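Local coordinates for putative gdp-fucose protein o-fucosyltransferase 1 (PDB 3ZY4), which is a putative member of the protein O-fucosyltransferase family, which has the two-domain GT-B architecture, at residues 114-119 against 131-136. Sequence-based numbering, arbitrary orientation.
Sequences CHSKEG and VSFVGD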
loop_
_atom_site.group_PDB
_atom_site.type_symbol
_atom_site.label_atom_id
_atom_site.label_comp_id
_atom_site.label_asym_id
_atom_site.label_seq_id
_atom_site.Cartn_x
_atom_site.Cartn_y
_atom_site.Cartn_z
ATOM N N CYS A 114 2.888 1.508 -7.606
ATOM C CA CYS A 114 2.590 0.246 -6.915
ATOM C C CYS A 114 3.812 -0.438 -6.361
ATOM O O CYS A 114 3.718 -1.200 -5.378
ATOM C CB CYS A 114 1.851 -0.716 -7.856
ATOM S SG CYS A 114 0.187 -0.124 -8.394
ATOM N N HIS A 115 4.966 -0.187 -7.003
ATOM C CA HIS A 115 6.243 -0.844 -6.665
ATOM C C HIS A 115 6.094 -2.343 -6.544
ATOM O O HIS A 115 6.503 -2.960 -5.560
ATOM C CB HIS A 115 6.906 -0.183 -5.430
ATOM C CG HIS A 115 7.028 1.285 -5.602
ATOM N ND1 HIS A 115 7.888 1.848 -6.525
ATOM C CD2 HIS A 115 6.336 2.309 -5.046
ATOM C CE1 HIS A 115 7.741 3.161 -6.498
ATOM N NE2 HIS A 115 6.789 3.459 -5.626
ATOM N N SER A 116 5.422 -2.898 -7.559
ATOM C CA SER A 116 5.144 -4.325 -7.642
ATOM C C SER A 116 6.374 -5.216 -7.494
ATOM O O SER A 116 6.260 -6.357 -7.018
ATOM C CB SER A 116 4.419 -4.631 -8.959
ATOM O OG SER A 116 3.213 -3.874 -9.011
ATOM N N LYS A 117 7.533 -4.696 -7.880
ATOM C CA LYS A 117 8.754 -5.520 -7.896
ATOM C C LYS A 117 9.812 -5.070 -6.895
ATOM O O LYS A 117 10.978 -5.507 -6.952
ATOM C CB LYS A 117 9.326 -5.599 -9.313
ATOM C CG LYS A 117 8.501 -6.545 -10.198
ATOM C CD LYS A 117 8.994 -6.515 -11.613
ATOM C CE LYS A 117 10.148 -7.505 -11.792
ATOM N NZ LYS A 117 10.587 -7.528 -13.216
ATOM N N GLU A 118 9.396 -4.240 -5.944
ATOM C CA GLU A 118 10.324 -3.776 -4.920
ATOM C C GLU A 118 10.431 -4.791 -3.790
ATOM O O GLU A 118 9.437 -5.144 -3.154
ATOM C CB GLU A 118 9.903 -2.422 -4.350
ATOM C CG GLU A 118 10.881 -1.970 -3.258
ATOM C CD GLU A 118 10.603 -0.589 -2.767
ATOM O OE1 GLU A 118 9.477 -0.340 -2.269
ATOM O OE2 GLU A 118 11.514 0.244 -2.887
ATOM N N GLY A 119 11.654 -5.228 -3.524
ATOM C CA GLY A 119 11.903 -6.210 -2.498
ATOM C C GLY A 119 11.596 -7.643 -2.878
ATOM O O GLY A 119 11.415 -7.972 -4.054
ATOM N N VAL A 131 8.270 -10.640 -16.414
ATOM C CA VAL A 131 7.332 -9.515 -16.482
ATOM C C VAL A 131 7.942 -8.288 -15.830
ATOM O O VAL A 131 8.394 -8.347 -14.681
ATOM C CB VAL A 131 5.959 -9.863 -15.807
ATOM C CG1 VAL A 131 5.072 -8.605 -15.577
ATOM C CG2 VAL A 131 5.221 -10.939 -16.635
ATOM N N SER A 132 7.971 -7.195 -16.592
ATOM C CA SER A 132 8.281 -5.878 -16.058
ATOM C C SER A 132 7.077 -4.985 -16.350
ATOM O O SER A 132 6.423 -5.139 -17.385
ATOM C CB SER A 132 9.595 -5.334 -16.640
ATOM O OG SER A 132 10.678 -6.147 -16.206
ATOM N N PHE A 133 6.754 -4.078 -15.423
ATOM C CA PHE A 133 5.610 -3.213 -15.596
ATOM C C PHE A 133 6.021 -1.870 -16.152
ATOM O O PHE A 133 7.052 -1.316 -15.788
ATOM C CB PHE A 133 4.863 -3.069 -14.271
ATOM C CG PHE A 133 4.323 -4.366 -13.770
ATOM C CD1 PHE A 133 3.202 -4.931 -14.371
ATOM C CD2 PHE A 133 4.907 -5.016 -12.695
ATOM C CE1 PHE A 133 2.695 -6.149 -13.900
ATOM C CE2 PHE A 133 4.394 -6.227 -12.211
ATOM C CZ PHE A 133 3.285 -6.791 -12.826
ATOM N N VAL A 134 5.201 -1.343 -17.036
ATOM C CA VAL A 134 5.518 -0.084 -17.675
ATOM C C VAL A 134 4.560 1.020 -17.242
ATOM O O VAL A 134 4.505 2.069 -17.872
ATOM C CB VAL A 134 5.475 -0.225 -19.187
ATOM C CG1 VAL A 134 6.578 -1.161 -19.660
ATOM C CG2 VAL A 134 4.101 -0.712 -19.625
ATOM N N GLY A 135 3.794 0.770 -16.184
ATOM C CA GLY A 135 2.837 1.754 -15.706
ATOM C C GLY A 135 1.975 1.123 -14.646
ATOM O O GLY A 135 1.912 -0.098 -14.544
ATOM N N ASP A 136 1.294 1.956 -13.874
ATOM C CA ASP A 136 0.447 1.461 -12.805
ATOM C C ASP A 136 -0.963 1.975 -13.034
ATOM O O ASP A 136 -1.127 3.039 -13.629
ATOM C CB ASP A 136 0.965 1.973 -11.460
ATOM C CG ASP A 136 2.271 1.339 -11.060
ATOM O OD1 ASP A 136 2.500 0.170 -11.402
ATOM O OD2 ASP A 136 3.081 2.006 -10.380
HETATM O O HOH W 1 5.643 1.395 -9.351
HETATM O O HOH W 2 4.308 -1.651 -10.197
#
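Asp136 receives the backbone N-H of Cys114 on OD2 (N to OD2 2.8 Å, 164° at the hydrogen), where the chain nears the type I beta turn His115-Glu118. In this GT-B clan protein the contact joins the loop before helix 122-128 to the one after it, which leads into strand 136-138 at Asp136; the two segments run roughly antiparallel beside strand 96-98. The tight part lies at Cys114 and Ser116. Tied by a disulfide to Cys98, Cys114 lays SG against the aspartate carboxylate, 3.7 Å from CG. Its N-H meets that carboxylate from above, 66° out of plane. One water accepts from His115 N and donates to OD2, another accepts from Ser116 N and donates to OD1, so a single short acidic side chain serves three successive amides, one directly and two through water. Small Ser116 lets CB approach the Phe133 ring obliquely, 3.6 Å from CE2, while its OG is hydrogen-bonded to Ser172 OG; Trp126 meets that ring edge-to-face. The solvent side, at Lys117 and the exposed Ser132, is looser. Here the long Lys117 side chain reaches across, bending at chi3 (86°) to carry its ammonium to Val131 and into a salt bridge with Asp127. NZ binds Ser132 OG only weakly (3.3 Å), but donates a stronger hydrogen bond to Val131 O, 2.8 Å away.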